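Endo-beta-1,4-glucanase (Ampullaria crossean, PDB 5XBU) probably hydrolyses internal beta-1,4-glucosidic bonds of cellulose, as a family 45 endoglucanase of the double-psi beta-barrel type. Local coordinates at residues G122-G125 / N130-N133; A173-Q176 / C180-S183. All coordinates share one frame; numbering follows the deposited sequence. Where two conformers were deposited one is given.

Interaction 1. Residues G122-G125 / N130-N133; sequences GISG and NHVN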
ATOM      1  N   GLY A 122       4.150  10.952   3.250  1.00 10.53           N
ATOM      2  CA  GLY A 122       4.234  12.363   2.884  1.00 10.78           C
ATOM      3  C   GLY A 122       4.727  12.521   1.463  1.00 10.57           C
ATOM      4  O   GLY A 122       5.919  12.725   1.189  1.00 11.23           O
ATOM      5  N   ILE A 123       3.777  12.358   0.548  1.00  9.62           N
ATOM      6  CA  ILE A 123       3.997  12.405  -0.888  1.00  9.23           C
ATOM      7  C   ILE A 123       2.939  13.376  -1.413  1.00  9.15           C
ATOM      8  O   ILE A 123       1.746  13.128  -1.249  1.00  9.31           O
ATOM      9  CB  ILE A 123       3.880  11.029  -1.570  1.00  9.08           C
ATOM     10  CG1 ILE A 123       4.721   9.986  -0.812  1.00  9.44           C
ATOM     11  CG2 ILE A 123       4.303  11.152  -3.023  1.00  9.32           C
ATOM     12  CD1 ILE A 123       4.614   8.591  -1.367  1.00  9.52           C
ATOM     13  N   SER A 124       3.373  14.476  -2.028  0.71  9.16           N
ATOM     14  CA  SER A 124       2.468  15.579  -2.295  0.71 10.06           C
ATOM     15  C   SER A 124       1.886  15.554  -3.696  0.71  9.74           C
ATOM     16  O   SER A 124       1.388  16.574  -4.151  0.71 10.66           O
ATOM     17  CB  SER A 124       3.142  16.911  -2.018  0.71 11.89           C
ATOM     18  OG  SER A 124       4.204  17.032  -2.929  0.71 12.86           O
ATOM     19  N   GLY A 125       1.925  14.428  -4.380  1.00 10.16           N
ATOM     20  CA  GLY A 125       1.216  14.236  -5.625  1.00 10.25           C
ATOM     21  C   GLY A 125       1.066  12.759  -5.888  1.00  9.64           C
ATOM     22  O   GLY A 125       1.800  11.943  -5.324  1.00 10.18           O
ATOM     23  N   ASN A 130       5.891  12.793 -10.250  1.00 10.29           N
ATOM     24  CA  ASN A 130       7.282  12.923  -9.801  1.00 10.67           C
ATOM     25  C   ASN A 130       7.401  13.461  -8.385  1.00 11.08           C
ATOM     26  O   ASN A 130       8.435  14.050  -8.019  1.00 13.89           O
ATOM     27  CB  ASN A 130       8.136  13.713 -10.785  1.00 12.13           C
ATOM     28  CG  ASN A 130       8.091  13.109 -12.158  1.00 12.45           C
ATOM     29  OD1 ASN A 130       8.161  11.909 -12.306  1.00 12.82           O
ATOM     30  ND2 ASN A 130       7.984  13.935 -13.174  1.00 13.86           N
ATOM     31  N   HIS A 131       6.373  13.263  -7.571  1.00  9.70           N
ATOM     32  CA  HIS A 131       6.473  13.545  -6.155  1.00  9.59           C
ATOM     33  C   HIS A 131       6.797  12.254  -5.416  1.00  9.06           C
ATOM     34  O   HIS A 131       6.238  11.196  -5.707  1.00  9.49           O
ATOM     35  CB  HIS A 131       5.153  14.111  -5.655  1.00 10.64           C
ATOM     36  CG  HIS A 131       4.883  15.486  -6.166  1.00 12.34           C
ATOM     37  ND1 HIS A 131       4.126  15.764  -7.290  1.00 13.79           N
ATOM     38  CD2 HIS A 131       5.296  16.674  -5.689  1.00 14.56           C
ATOM     39  CE1 HIS A 131       4.104  17.075  -7.485  1.00 14.55           C
ATOM     40  NE2 HIS A 131       4.780  17.645  -6.508  1.00 15.57           N
ATOM     41  N   VAL A 132       7.719  12.347  -4.460  1.00  9.00           N
ATOM     42  CA  VAL A 132       8.195  11.161  -3.763  1.00  9.02           C
ATOM     43  C   VAL A 132       8.183  11.389  -2.259  1.00  8.78           C
ATOM     44  O   VAL A 132       8.112  12.525  -1.765  1.00  9.49           O
ATOM     45  CB  VAL A 132       9.611  10.753  -4.237  1.00  9.96           C
ATOM     46  CG1 VAL A 132       9.565  10.338  -5.659  1.00 10.41           C
ATOM     47  CG2 VAL A 132      10.640  11.864  -3.960  1.00 10.76           C
ATOM     48  N   ASN A 133       8.240  10.280  -1.516  1.00  9.02           N
ATOM     49  CA  ASN A 133       8.436  10.366  -0.080  1.00  9.28           C
ATOM     50  C   ASN A 133       9.900  10.638   0.255  1.00  9.55           C
ATOM     51  O   ASN A 133      10.748  10.780  -0.628  1.00  9.79           O
ATOM     52  CB  ASN A 133       7.869   9.152   0.680  1.00  9.41           C
ATOM     53  CG  ASN A 133       8.559   7.837   0.376  1.00  8.89           C
ATOM     54  OD1 ASN A 133       9.671   7.793  -0.140  1.00  9.20           O
ATOM     55  ND2 ASN A 133       7.876   6.745   0.708  1.00  9.46           N
TER
HETATM   56  O   HOH W   1       6.307  14.662  -2.232  1.00 11.95           O

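Interaction 2. Residues A173-Q176 / C180-S183; sequences ANYQ and CHNS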
ATOM      1  N   ALA A 173     -14.885 -10.227  -4.485  1.00 13.08           N
ATOM      2  CA  ALA A 173     -16.129 -10.520  -3.787  1.00 13.30           C
ATOM      3  C   ALA A 173     -16.154  -9.896  -2.399  1.00 12.78           C
ATOM      4  O   ALA A 173     -17.190  -9.382  -1.962  1.00 14.15           O
ATOM      5  CB  ALA A 173     -16.359 -12.031  -3.727  1.00 14.15           C
ATOM      6  N   ASN A 174     -15.027  -9.952  -1.680  1.00 11.81           N
ATOM      7  CA  ASN A 174     -14.937  -9.276  -0.391  1.00 11.43           C
ATOM      8  C   ASN A 174     -15.276  -7.798  -0.535  1.00 11.22           C
ATOM      9  O   ASN A 174     -16.035  -7.234   0.259  1.00 11.70           O
ATOM     10  CB  ASN A 174     -13.509  -9.379   0.174  1.00 11.30           C
ATOM     11  CG  ASN A 174     -13.115 -10.754   0.708  1.00 11.63           C
ATOM     12  OD1 ASN A 174     -11.952 -11.125   0.585  1.00 11.90           O
ATOM     13  ND2 ASN A 174     -14.023 -11.472   1.349  1.00 12.22           N
ATOM     14  N   TYR A 175     -14.683  -7.138  -1.539  1.00 11.13           N
ATOM     15  CA  TYR A 175     -14.828  -5.692  -1.668  1.00 11.24           C
ATOM     16  C   TYR A 175     -16.283  -5.285  -1.901  1.00 11.65           C
ATOM     17  O   TYR A 175     -16.696  -4.186  -1.526  1.00 11.98           O
ATOM     18  CB  TYR A 175     -13.921  -5.142  -2.795  1.00 11.26           C
ATOM     19  CG  TYR A 175     -13.943  -3.632  -2.765  1.00 11.37           C
ATOM     20  CD1 TYR A 175     -13.429  -2.937  -1.668  1.00 11.97           C
ATOM     21  CD2 TYR A 175     -14.582  -2.901  -3.762  1.00 11.81           C
ATOM     22  CE1 TYR A 175     -13.564  -1.561  -1.552  1.00 12.70           C
ATOM     23  CE2 TYR A 175     -14.697  -1.508  -3.674  1.00 12.22           C
ATOM     24  CZ  TYR A 175     -14.201  -0.872  -2.561  1.00 12.51           C
ATOM     25  OH  TYR A 175     -14.350   0.493  -2.441  1.00 13.97           O
ATOM     26  N   GLN A 176     -17.066  -6.167  -2.517  1.00 12.45           N
ATOM     27  CA  GLN A 176     -18.469  -5.873  -2.790  1.00 14.55           C
ATOM     28  C   GLN A 176     -19.252  -5.550  -1.534  1.00 15.22           C
ATOM     29  O   GLN A 176     -20.255  -4.835  -1.605  1.00 17.54           O
ATOM     30  CB  GLN A 176     -19.090  -7.017  -3.589  1.00 16.85           C
ATOM     31  CG  GLN A 176     -18.539  -7.018  -5.000  1.00 19.92           C
ATOM     32  CD  GLN A 176     -18.697  -8.303  -5.762  1.00 22.51           C
ATOM     33  OE1 GLN A 176     -19.163  -9.312  -5.242  1.00 23.42           O
ATOM     34  NE2 GLN A 176     -18.302  -8.263  -7.029  1.00 23.79           N
ATOM     35  N   CYS A 180     -17.930   1.528   0.347  1.00 11.22           N
ATOM     36  CA  CYS A 180     -17.474   2.354  -0.767  1.00 11.44           C
ATOM     37  C   CYS A 180     -17.642   1.688  -2.128  1.00 11.98           C
ATOM     38  O   CYS A 180     -17.403   2.329  -3.151  1.00 13.61           O
ATOM     39  CB  CYS A 180     -16.020   2.788  -0.532  1.00 11.24           C
ATOM     40  SG  CYS A 180     -15.841   3.798   0.916  1.00 11.10           S
ATOM     41  N   HIS A 181     -18.002   0.402  -2.161  1.00 12.41           N
ATOM     42  CA  HIS A 181     -18.258  -0.248  -3.435  1.00 15.42           C
ATOM     43  C   HIS A 181     -19.399   0.470  -4.144  1.00 20.73           C
ATOM     44  O   HIS A 181     -20.462   0.688  -3.563  1.00 21.48           O
ATOM     45  CB  HIS A 181     -18.517  -1.742  -3.198  1.00 15.22           C
ATOM     46  CG  HIS A 181     -18.823  -2.511  -4.444  1.00 15.71           C
ATOM     47  ND1 HIS A 181     -20.090  -2.941  -4.765  1.00 16.02           N
ATOM     48  CD2 HIS A 181     -18.016  -2.956  -5.437  1.00 16.51           C
ATOM     49  CE1 HIS A 181     -20.053  -3.591  -5.913  1.00 16.60           C
ATOM     50  NE2 HIS A 181     -18.807  -3.617  -6.343  1.00 16.93           N
ATOM     51  N   ASN A 182     -19.142   0.936  -5.378  1.00 25.35           N
ATOM     52  CA  ASN A 182     -20.101   1.722  -6.171  1.00 30.10           C
ATOM     53  C   ASN A 182     -20.388   3.103  -5.573  1.00 32.52           C
ATOM     54  O   ASN A 182     -21.525   3.574  -5.590  1.00 32.88           O
ATOM     55  CB  ASN A 182     -21.410   0.976  -6.442  1.00 32.31           C
ATOM     56  CG  ASN A 182     -21.213  -0.324  -7.189  1.00 34.11           C
ATOM     57  OD1 ASN A 182     -20.255  -0.500  -7.937  1.00 34.83           O
ATOM     58  ND2 ASN A 182     -22.145  -1.242  -6.998  1.00 34.79           N
ATOM     59  N   SER A 183     -19.365   3.766  -5.048  1.00 34.64           N
ATOM     60  CA  SER A 183     -19.580   5.085  -4.453  1.00 36.58           C
ATOM     61  C   SER A 183     -19.351   6.214  -5.458  1.00 37.96           C
ATOM     62  O   SER A 183     -19.937   7.286  -5.334  1.00 38.78           O
ATOM     63  CB  SER A 183     -18.692   5.281  -3.226  1.00 36.75           C
ATOM     64  OG  SER A 183     -17.330   5.022  -3.534  1.00 36.69           O
TER
HETATM   65  O   HOH W   2     -14.750   1.979  -4.570  1.00 25.53           O
HETATM   66  O   HOH W   3     -22.246  -2.927  -3.156  1.00 37.49           O

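Interaction 1. Residues G122-G125 / N130-N133
Two antiparallel limbs of the long loop between helix 118-121 and strand 140-144, Gly122-Gly125 and Asn130-Asn133, pack side chain against backbone and share a bridging water. The limbs run 165° apart in direction, and Ile123 and His131 are the largest contributors. With chi1 at -49°, Ile123 sets CG2 anti to its own backbone N, and this branch presses on the peptide that follows His131, CG2 lying 3.3 Å from His131 O. The other branch goes to Asn133: Ile123 CG1 is 3.6 Å from Asn133 CB, the two side chains lying alongside and pointing the same way. Beyond CB, the Asn133 amide is well satisfied. Its ND2 donates to Trp120 O and Ser26 OG, while OD1 accepts from the backbone N of His135 and Tyr137.

At the outer end the His131 ring lies against the other limb, with Ser124 O about 4.1 Å above the centre of one face. Ser124 OG, in one of its two modelled conformers, approaches His131 CD2. His131 CB packs 3.5 Å from Gly125 N. The ring's ND1 is hydrogen-bonded to Thr129 OG1, which limits how the imidazole can turn. Water 1 accepts a hydrogen bond from Ser124 N at 2.9 Å and donates to Val132 O at 2.8 Å, joining the two backbones where they do not pair directly. Such a water-bridged, irregular hairpin-like loop belongs to the long connections between strands of the double-psi beta-barrel of family 45 endoglucanases.

Interaction 2. Residues A173-Q176 / C180-S183
The imidazole of His181 is sandwiched: Gln176 CA sits over the centre of one face and Asn182 OD1 lies above the other, offset toward the rim. On the Gln176 side this is a CH-pi contact, with CA 3.8 Å from the centroid of the His181 ring and only 13° off its normal. Gln176 CG continues over the same face, 3.7 Å from His181 NE2, its chain running alongside the ring. At the ring's edge, in its plane, water 3 meets His181 ND1 at 2.7 Å and donates to Gln176 O. Tyr175 CD2 comes near the plane at another part of the edge, 3.8 Å from His181 CD2; the two rings are steeply inclined, planes at 79°, with centroids 5.8 Å apart.

These groups join the last turn of helix 169-175 to the C-terminal tail, which folds back on the helix and ends in a type II beta turn, Cys180 to Ser183, and is tied to the body of the protein by the disulfide from Cys180 to Cys74. The Tyr175 side chain, CG anti to the backbone N at chi1 -172°, reaches along the tail until OH is 3.4 Å from Cys180 CB; the side chain also touches Cys40 and Cys78. Water 2 hydrogen-bonds to Tyr175 OH at 2.6 Å and to Cys180 O. The same carbonyl oxygen accepts from Ser183 OG, which lies slightly off the carbonyl plane, and weakly from Ser183 N.

How the interactions relate
Neither contact lies in the barrel core: both are partly buried packing of loops at the periphery, their centres 28 Å apart and their nearest atoms about 20 Å apart. They follow one another along the chain. Interaction 1 folds the loop between helix 118-121 and strand 140-144 onto itself, so it joins no two regular elements, whereas interaction 2 brings the tail back to the final helix. Aliphatic packing and a buried, multiply bonded asparagine amide mark the inner end of interaction 1; interaction 2 depends on aromatic and CH-pi packing beside a disulfide. In both, water bridges the segments, between backbone atoms in 122-125/130-133 and with side-chain participation in 173-176/180-183.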